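ADP-ribosylating toxin CARDS (Mycoplasma pneumoniae, PDB 4TLV) transfers ADP-ribose from NAD(+) to target proteins and makes mammalian cells vacuolate, acting as the main virulence factor of the bacterium. Local coordinates at residues S27-R33 against F44-I50; I50-E54 against L228-C232; H88-A92 against E134-P140. One frame throughout, in Å; residues are numbered along the deposited sequence. Where two conformers were deposited one is given.

Contact 1 (S27-R33 against F44-I50); sequences STLGDVR and FGRSYFI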
loop_
_atom_site.group_PDB
_atom_site.type_symbol
_atom_site.label_atom_id
_atom_site.label_comp_id
_atom_site.label_asym_id
_atom_site.label_seq_id
_atom_site.Cartn_x
_atom_site.Cartn_y
_atom_site.Cartn_z
ATOM N N SER A 27 -5.519 25.067 5.541
ATOM C CA SER A 27 -4.333 25.921 5.620
ATOM C C SER A 27 -3.126 25.105 6.037
ATOM O O SER A 27 -3.279 24.041 6.633
ATOM C CB SER A 27 -4.564 27.050 6.636
ATOM O OG SER A 27 -5.551 27.950 6.155
ATOM N N THR A 28 -1.924 25.598 5.742
ATOM C CA THR A 28 -0.710 24.862 6.088
ATOM C C THR A 28 -0.321 25.099 7.548
ATOM O O THR A 28 -0.748 26.076 8.163
ATOM C CB THR A 28 0.479 25.314 5.217
ATOM O OG1 THR A 28 0.832 26.656 5.569
ATOM C CG2 THR A 28 0.117 25.261 3.717
ATOM N N LEU A 29 0.514 24.219 8.088
ATOM C CA LEU A 29 1.106 24.415 9.402
ATOM C C LEU A 29 2.087 25.592 9.400
ATOM O O LEU A 29 2.113 26.398 10.334
ATOM C CB LEU A 29 1.847 23.141 9.844
ATOM C CG LEU A 29 0.978 21.902 10.084
ATOM C CD1 LEU A 29 1.826 20.629 10.063
ATOM C CD2 LEU A 29 0.211 22.043 11.396
ATOM N N GLY A 30 2.914 25.667 8.360
ATOM C CA GLY A 30 3.978 26.653 8.286
ATOM C C GLY A 30 4.485 26.880 6.869
ATOM O O GLY A 30 3.760 26.669 5.892
ATOM N N ASP A 31 5.735 27.317 6.749
ATOM C CA ASP A 31 6.259 27.714 5.438
ATOM C C ASP A 31 7.457 26.907 4.939
ATOM O O ASP A 31 8.123 27.311 3.975
ATOM C CB ASP A 31 6.566 29.228 5.382
ATOM C CG ASP A 31 7.553 29.687 6.448
ATOM O OD1 ASP A 31 8.223 28.834 7.069
ATOM O OD2 ASP A 31 7.666 30.931 6.662
ATOM N N VAL A 32 7.708 25.764 5.568
ATOM C CA VAL A 32 8.866 24.938 5.225
ATOM C C VAL A 32 8.542 23.870 4.175
ATOM O O VAL A 32 7.691 23.005 4.392
ATOM C CB VAL A 32 9.439 24.246 6.477
ATOM C CG1 VAL A 32 10.668 23.373 6.120
ATOM C CG2 VAL A 32 9.796 25.284 7.546
ATOM N N ARG A 33 9.227 23.925 3.041
ATOM C CA ARG A 33 9.010 22.951 1.972
ATOM C C ARG A 33 10.127 21.927 2.028
ATOM O O ARG A 33 11.050 21.954 1.223
ATOM C CB ARG A 33 8.951 23.631 0.593
ATOM C CG ARG A 33 7.741 24.512 0.378
ATOM C CD ARG A 33 7.860 25.346 -0.891
ATOM N NE ARG A 33 7.423 24.671 -2.116
ATOM C CZ ARG A 33 8.172 24.578 -3.211
ATOM N NH1 ARG A 33 9.402 25.073 -3.215
ATOM N NH2 ARG A 33 7.703 23.990 -4.299
ATOM N N PHE A 44 7.816 18.739 14.313
ATOM C CA PHE A 44 6.522 18.870 13.656
ATOM C C PHE A 44 5.837 20.204 13.903
ATOM O O PHE A 44 5.837 20.732 15.024
ATOM C CB PHE A 44 5.598 17.732 14.119
ATOM C CG PHE A 44 4.259 17.728 13.452
ATOM C CD1 PHE A 44 4.140 17.351 12.118
ATOM C CD2 PHE A 44 3.117 18.083 14.154
ATOM C CE1 PHE A 44 2.886 17.329 11.495
ATOM C CE2 PHE A 44 1.864 18.066 13.533
ATOM C CZ PHE A 44 1.755 17.691 12.207
ATOM N N GLY A 45 5.238 20.742 12.850
ATOM C CA GLY A 45 4.383 21.901 13.006
ATOM C C GLY A 45 4.745 23.049 12.094
ATOM O O GLY A 45 4.136 24.107 12.197
ATOM N N ARG A 46 5.722 22.848 11.211
ATOM C CA ARG A 46 6.186 23.941 10.333
ATOM C C ARG A 46 5.990 23.667 8.843
ATOM O O ARG A 46 6.299 24.528 8.018
ATOM C CB ARG A 46 7.684 24.209 10.536
ATOM C CG ARG A 46 8.125 24.599 11.946
ATOM C CD ARG A 46 9.620 24.268 12.133
ATOM N NE ARG A 46 9.878 22.853 11.870
ATOM C CZ ARG A 46 10.725 22.375 10.956
ATOM N NH1 ARG A 46 11.446 23.194 10.203
ATOM N NH2 ARG A 46 10.863 21.060 10.810
ATOM N N SER A 47 5.507 22.480 8.484
ATOM C CA SER A 47 5.460 22.119 7.062
ATOM C C SER A 47 4.488 22.943 6.213
ATOM O O SER A 47 3.387 23.306 6.647
ATOM C CB SER A 47 5.151 20.634 6.863
ATOM O OG SER A 47 5.299 20.294 5.492
ATOM N N TYR A 48 4.914 23.214 4.980
ATOM C CA TYR A 48 4.090 23.891 3.988
ATOM C C TYR A 48 3.195 22.874 3.295
ATOM O O TYR A 48 2.309 23.243 2.568
ATOM C CB TYR A 48 4.996 24.514 2.922
ATOM C CG TYR A 48 4.297 25.415 1.931
ATOM C CD1 TYR A 48 3.700 26.608 2.345
ATOM C CD2 TYR A 48 4.287 25.109 0.571
ATOM C CE1 TYR A 48 3.082 27.443 1.447
ATOM C CE2 TYR A 48 3.675 25.948 -0.346
ATOM C CZ TYR A 48 3.068 27.112 0.096
ATOM O OH TYR A 48 2.452 27.939 -0.816
ATOM N N PHE A 49 3.453 21.585 3.524
ATOM C CA PHE A 49 2.731 20.540 2.819
ATOM C C PHE A 49 1.513 20.096 3.624
ATOM O O PHE A 49 1.613 19.921 4.837
ATOM C CB PHE A 49 3.645 19.333 2.597
ATOM C CG PHE A 49 4.881 19.641 1.781
ATOM C CD1 PHE A 49 4.839 20.591 0.763
ATOM C CD2 PHE A 49 6.080 18.974 2.024
ATOM C CE1 PHE A 49 5.968 20.880 -0.004
ATOM C CE2 PHE A 49 7.214 19.250 1.255
ATOM C CZ PHE A 49 7.150 20.222 0.234
ATOM N N ILE A 50 0.381 19.892 2.949
ATOM C CA ILE A 50 -0.820 19.362 3.618
ATOM C C ILE A 50 -1.084 17.922 3.173
ATOM O O ILE A 50 -1.102 17.631 1.982
ATOM C CB ILE A 50 -2.056 20.211 3.316
ATOM C CG1 ILE A 50 -1.863 21.639 3.840
ATOM C CG2 ILE A 50 -3.310 19.606 3.959
ATOM C CD1 ILE A 50 -3.003 22.577 3.428
HETATM O O HOH W 1 0.634 21.667 6.712
HETATM O O HOH W 2 8.154 20.099 5.444
#
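Leu-29 lies over the turn at Gly-45 and reaches the Phe-44 ring, with CD1 of Leu-29 3.6 Å from CZ of Phe-44 and CB of Leu-29 3.4 Å from O of Gly-45. Behind this overlap the backbones do most of the joining, an example of how two loops can be tied together with just one beta bridge, here between Val-32 and Ser-47. N of Val-32 donates to O of Arg-46 (3.1 Å), and N of Tyr-48 donates to O of Val-32 (2.8 Å). N of Gly-30 adds a third bond to O of Ser-47 (3.0 Å). Gly-30 has no room for more: its CA already lies 3.2 Å from O of Arg-46, and a CB would clash there. A water accepts from N of Leu-29 and donates to O of both Ser-47 and Phe-49. Ser-47 OG accepts from N of Phe-49 (3.0 Å), forming an ST turn that leads into strand 49-53. The contact lies at the surface of the mART domain and spans helix 35-40, to which Arg-46 is held by a salt bridge with Glu-37. Arg-33 makes another with Asp-138 on strand 134-138, and Phe-44 packs on helix 228-231.

Contact 2 (I50-E54 against L228-C232); sequences ISTSE and LSFAC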
loop_
_atom_site.group_PDB
_atom_site.type_symbol
_atom_site.label_atom_id
_atom_site.label_comp_id
_atom_site.label_asym_id
_atom_site.label_seq_id
_atom_site.Cartn_x
_atom_site.Cartn_y
_atom_site.Cartn_z
ATOM N N ILE A 50 0.381 19.892 2.949
ATOM C CA ILE A 50 -0.820 19.362 3.618
ATOM C C ILE A 50 -1.084 17.922 3.173
ATOM O O ILE A 50 -1.102 17.631 1.982
ATOM C CB ILE A 50 -2.056 20.211 3.316
ATOM C CG1 ILE A 50 -1.863 21.639 3.840
ATOM C CG2 ILE A 50 -3.310 19.606 3.959
ATOM C CD1 ILE A 50 -3.003 22.577 3.428
ATOM N N SER A 51 -1.303 17.024 4.132
ATOM C CA SER A 51 -1.465 15.603 3.809
ATOM C C SER A 51 -2.894 15.206 3.456
ATOM O O SER A 51 -3.863 15.686 4.051
ATOM C CB SER A 51 -0.981 14.730 4.972
ATOM O OG SER A 51 -1.709 15.076 6.148
ATOM N N THR A 52 -3.000 14.321 2.472
ATOM C CA THR A 52 -4.255 13.686 2.103
ATOM C C THR A 52 -3.904 12.258 1.699
ATOM O O THR A 52 -2.734 11.905 1.554
ATOM C CB THR A 52 -4.922 14.360 0.869
ATOM O OG1 THR A 52 -4.129 14.093 -0.301
ATOM C CG2 THR A 52 -5.078 15.881 1.057
ATOM N N SER A 53 -4.919 11.436 1.501
ATOM C CA SER A 53 -4.700 10.038 1.158
ATOM C C SER A 53 -5.479 9.674 -0.118
ATOM O O SER A 53 -6.526 10.245 -0.402
ATOM C CB SER A 53 -5.131 9.148 2.328
ATOM O OG SER A 53 -5.030 7.781 1.970
ATOM N N GLU A 54 -4.956 8.731 -0.893
ATOM C CA GLU A 54 -5.619 8.317 -2.115
ATOM C C GLU A 54 -6.939 7.577 -1.844
ATOM O O GLU A 54 -7.792 7.515 -2.711
ATOM C CB GLU A 54 -4.672 7.446 -2.953
ATOM C CG GLU A 54 -4.986 7.433 -4.445
ATOM C CD GLU A 54 -3.926 6.669 -5.238
ATOM O OE1 GLU A 54 -2.760 7.123 -5.292
ATOM O OE2 GLU A 54 -4.259 5.609 -5.799
ATOM N N LEU A 228 2.665 12.477 11.986
ATOM C CA LEU A 228 1.867 13.435 12.735
ATOM C C LEU A 228 0.960 14.284 11.829
ATOM O O LEU A 228 -0.063 14.803 12.279
ATOM C CB LEU A 228 2.769 14.311 13.609
ATOM C CG LEU A 228 3.260 13.650 14.912
ATOM C CD1 LEU A 228 4.051 12.354 14.684
ATOM C CD2 LEU A 228 4.079 14.656 15.731
ATOM N N SER A 229 1.301 14.422 10.555
ATOM C CA SER A 229 0.497 15.221 9.675
ATOM C C SER A 229 -0.938 14.463 9.528
ATOM O O SER A 229 -1.955 15.113 9.322
ATOM C CB SER A 229 1.116 15.469 8.297
ATOM O OG SER A 229 1.397 14.235 7.652
ATOM N N PHE A 230 -0.939 13.135 9.635
ATOM C CA PHE A 230 -2.183 12.365 9.644
ATOM C C PHE A 230 -2.830 12.349 11.044
ATOM O O PHE A 230 -4.028 12.627 11.193
ATOM C CB PHE A 230 -1.939 10.919 9.167
ATOM C CG PHE A 230 -1.900 10.769 7.662
ATOM C CD1 PHE A 230 -0.831 11.265 6.923
ATOM C CD2 PHE A 230 -2.924 10.129 6.986
ATOM C CE1 PHE A 230 -0.798 11.152 5.531
ATOM C CE2 PHE A 230 -2.894 10.002 5.586
ATOM C CZ PHE A 230 -1.834 10.523 4.860
ATOM N N ALA A 231 -2.039 12.012 12.059
ATOM C CA ALA A 231 -2.579 11.781 13.413
ATOM C C ALA A 231 -2.933 13.056 14.193
ATOM O O ALA A 231 -3.702 12.998 15.164
ATOM C CB ALA A 231 -1.628 10.936 14.220
ATOM N N CYS A 232 -2.353 14.189 13.794
ATOM C CA CYS A 232 -2.615 15.466 14.468
ATOM C C CYS A 232 -3.087 16.490 13.439
ATOM O O CYS A 232 -2.402 17.480 13.200
ATOM C CB CYS A 232 -1.346 15.995 15.140
ATOM S SG CYS A 232 -0.286 14.774 15.930
#
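An extended strand, residues 50-53, passes a single helical turn, residues 228-231, and the backbones come closest at Ser-51 and Ser-229, whose CA atoms are 6.2 Å apart. The turn is closed by N of Cys-232 donating to O of Leu-228 (2.8 Å). Ser-51 points at the helix, and its OG lies 3.2 Å from O of Ser-229, a weak hydrogen bond, and not a settled one, because the single proton has another acceptor within reach. The Phe-230 ring reaches across to the strand: its CE1 is 3.6 Å from CB of Ser-51, and its edge meets CB of Ser-53, 4.0 Å from CE2. Thr-52 points away from the helix, and its OG1 hydrogen-bonds O of Trp-135. The Ser-Thr-Ser sequence at 51-53, with Arg-12 bonded to O of Ser-51, is consistent with the arginine and STS signature of pertussis-toxin-like ADP-ribosyltransferases. The short helix, followed at once by Cys-232, which is disulfide-bonded to Cys-249, belongs to the region inferred to form the NAD(+)-binding pocket, so the contact sets that region against the STS strand.

Contact 3 (H88-A92 against E134-P140); sequences HFYNA and EWFTDGP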
loop_
_atom_site.group_PDB
_atom_site.type_symbol
_atom_site.label_atom_id
_atom_site.label_comp_id
_atom_site.label_asym_id
_atom_site.label_seq_id
_atom_site.Cartn_x
_atom_site.Cartn_y
_atom_site.Cartn_z
ATOM N N HIS A 88 -1.116 20.845 -7.952
ATOM C CA HIS A 88 -0.279 21.040 -6.766
ATOM C C HIS A 88 -0.373 19.903 -5.729
ATOM O O HIS A 88 0.122 20.032 -4.614
ATOM C CB HIS A 88 -0.383 22.466 -6.168
ATOM C CG HIS A 88 -1.487 22.670 -5.172
ATOM N ND1 HIS A 88 -2.822 22.566 -5.499
ATOM C CD2 HIS A 88 -1.451 23.096 -3.882
ATOM C CE1 HIS A 88 -3.561 22.867 -4.441
ATOM N NE2 HIS A 88 -2.751 23.191 -3.447
ATOM N N PHE A 89 -0.983 18.788 -6.136
ATOM C CA PHE A 89 -1.018 17.559 -5.338
ATOM C C PHE A 89 0.014 16.553 -5.879
ATOM O O PHE A 89 -0.020 16.211 -7.056
ATOM C CB PHE A 89 -2.393 16.892 -5.431
ATOM C CG PHE A 89 -3.510 17.631 -4.745
ATOM C CD1 PHE A 89 -3.881 18.913 -5.149
ATOM C CD2 PHE A 89 -4.249 17.001 -3.752
ATOM C CE1 PHE A 89 -4.952 19.569 -4.541
ATOM C CE2 PHE A 89 -5.318 17.650 -3.129
ATOM C CZ PHE A 89 -5.672 18.926 -3.529
ATOM N N TYR A 90 0.882 16.051 -5.005
ATOM C CA TYR A 90 1.986 15.172 -5.383
ATOM C C TYR A 90 1.999 13.900 -4.565
ATOM O O TYR A 90 1.729 13.927 -3.372
ATOM C CB TYR A 90 3.316 15.882 -5.102
ATOM C CG TYR A 90 3.462 17.135 -5.922
ATOM C CD1 TYR A 90 2.951 18.346 -5.468
ATOM C CD2 TYR A 90 4.088 17.100 -7.167
ATOM C CE1 TYR A 90 3.051 19.514 -6.247
ATOM C CE2 TYR A 90 4.201 18.254 -7.944
ATOM C CZ TYR A 90 3.691 19.450 -7.475
ATOM O OH TYR A 90 3.820 20.587 -8.243
ATOM N N ASN A 91 2.381 12.797 -5.190
ATOM C CA ASN A 91 2.462 11.522 -4.462
ATOM C C ASN A 91 3.747 11.373 -3.626
ATOM O O ASN A 91 4.865 11.492 -4.152
ATOM C CB ASN A 91 2.329 10.340 -5.428
ATOM C CG ASN A 91 2.276 9.011 -4.693
ATOM O OD1 ASN A 91 3.285 8.358 -4.533
ATOM N ND2 ASN A 91 1.085 8.638 -4.200
ATOM N N ALA A 92 3.592 11.103 -2.328
ATOM C CA ALA A 92 4.756 11.015 -1.446
ATOM C C ALA A 92 5.671 9.862 -1.854
ATOM O O ALA A 92 6.897 10.040 -1.972
ATOM C CB ALA A 92 4.325 10.892 0.038
ATOM N N GLU A 134 -0.181 8.557 0.809
ATOM C CA GLU A 134 -0.203 10.022 0.936
ATOM C C GLU A 134 0.018 10.773 -0.369
ATOM O O GLU A 134 0.957 10.503 -1.107
ATOM C CB GLU A 134 0.809 10.545 1.977
ATOM C CG GLU A 134 0.798 12.094 2.040
ATOM C CD GLU A 134 1.654 12.687 3.146
ATOM O OE1 GLU A 134 2.418 11.942 3.800
ATOM O OE2 GLU A 134 1.559 13.917 3.347
ATOM N N TRP A 135 -0.874 11.713 -0.642
ATOM C CA TRP A 135 -0.632 12.751 -1.642
ATOM C C TRP A 135 -0.555 14.024 -0.812
ATOM O O TRP A 135 -1.449 14.296 -0.004
ATOM C CB TRP A 135 -1.802 12.825 -2.627
ATOM C CG TRP A 135 -1.799 11.707 -3.626
ATOM C CD1 TRP A 135 -2.216 10.430 -3.427
ATOM C CD2 TRP A 135 -1.336 11.778 -4.983
ATOM N NE1 TRP A 135 -2.048 9.691 -4.579
ATOM C CE2 TRP A 135 -1.514 10.501 -5.547
ATOM C CE3 TRP A 135 -0.798 12.808 -5.777
ATOM C CZ2 TRP A 135 -1.176 10.215 -6.873
ATOM C CZ3 TRP A 135 -0.450 12.522 -7.078
ATOM C CH2 TRP A 135 -0.647 11.228 -7.622
ATOM N N PHE A 136 0.532 14.769 -0.944
ATOM C CA PHE A 136 0.649 16.011 -0.200
ATOM C C PHE A 136 0.447 17.176 -1.146
ATOM O O PHE A 136 0.747 17.068 -2.340
ATOM C CB PHE A 136 1.988 16.108 0.547
ATOM C CG PHE A 136 3.208 16.168 -0.349
ATOM C CD1 PHE A 136 3.803 14.999 -0.818
ATOM C CD2 PHE A 136 3.785 17.391 -0.684
ATOM C CE1 PHE A 136 4.933 15.040 -1.622
ATOM C CE2 PHE A 136 4.928 17.434 -1.491
ATOM C CZ PHE A 136 5.500 16.250 -1.951
ATOM N N THR A 137 -0.080 18.283 -0.625
ATOM C CA THR A 137 -0.249 19.473 -1.453
ATOM C C THR A 137 0.895 20.420 -1.147
ATOM O O THR A 137 1.379 20.489 -0.007
ATOM C CB THR A 137 -1.585 20.177 -1.210
ATOM O OG1 THR A 137 -1.624 20.656 0.137
ATOM C CG2 THR A 137 -2.746 19.202 -1.431
ATOM N N ASP A 138 1.351 21.112 -2.183
ATOM C CA ASP A 138 2.445 22.056 -2.048
ATOM C C ASP A 138 1.731 23.353 -1.708
ATOM O O ASP A 138 1.441 24.175 -2.586
ATOM C CB ASP A 138 3.206 22.144 -3.375
ATOM C CG ASP A 138 4.525 22.884 -3.261
ATOM O OD1 ASP A 138 4.834 23.425 -2.168
ATOM O OD2 ASP A 138 5.258 22.918 -4.273
ATOM N N GLY A 139 1.374 23.489 -0.438
ATOM C CA GLY A 139 0.646 24.655 0.043
ATOM C C GLY A 139 -0.835 24.461 0.318
ATOM O O GLY A 139 -1.349 23.334 0.298
ATOM N N PRO A 140 -1.542 25.567 0.573
ATOM C CA PRO A 140 -2.949 25.562 0.977
ATOM C C PRO A 140 -3.879 24.903 -0.040
ATOM O O PRO A 140 -3.623 24.926 -1.247
ATOM C CB PRO A 140 -3.302 27.064 1.058
ATOM C CG PRO A 140 -1.998 27.750 1.227
ATOM C CD PRO A 140 -1.007 26.935 0.457
#
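Trp-135, Tyr-90 and His-88 lose the most surface where strand 89-91 forms one edge of a three-stranded antiparallel sheet in the mART domain, with strand 134-138 in the middle and strand 49-53 beyond it. The two strand axes approach to 4.4 Å, and their directions differ by 142°, so the pair is strongly twisted. Tyr-90 and Phe-136 make the hydrogen-bonded pair: N of Tyr-90 donates to O of Phe-136 (2.9 Å), and N of Phe-136 to O of Tyr-90 (2.8 Å). CB of Tyr-90 also sits over the face of the Phe-136 ring, 4.1 Å from its centroid, a CH-pi contact, while Trp-197 packs edge-to-face on both rings. On the other face of the sheet, Trp-135 faces Asn-91 in a non-hydrogen-bonded pair. CB of Asn-91 stands 3.6 Å above the centroid of the six-membered ring of Trp-135, almost on its normal, and the indole nitrogen bonds Glu-54. Asn-91 is the N-cap of helix 92-104, with its side chain bonding N of Ala-94, so the strand passes directly into the helix. Past the last strand pair, N of Ala-92, in the helix's first turn, still donates to O of Glu-134 (3.0 Å). His-88 secures the opposite end. Its carbonyl O accepts from N of Asp-138 (2.9 Å), and its imidazole bridges beyond the strand: ND1 bonds Asp-86, while NE2 donates to O of Pro-140 at 2.9 Å.

Overall arrangement
Read from the N terminus, the three contacts illustrate how short and long chain closures share one small sheet. Contact 1 comes first, closing a short loop of ten residues that carries helix 35-40. At Ile-50, which it shares with contact 1, contact 2 opens and does not close until 228-232, with 173 residues between its segments. Contact 3 is nested inside that long loop, closing a smaller one that holds helices 92-104 and 115-126; none of the closures cross. Contacts 1 and 2 both use strand 49-53, whose neighbour 134-138 belongs to contact 3. Phe-44 on helix 228-231, the Arg-33 to Asp-138 salt bridge and Thr-52 with Trp-135 join surface loops, sheet and short helix into one continuous cluster.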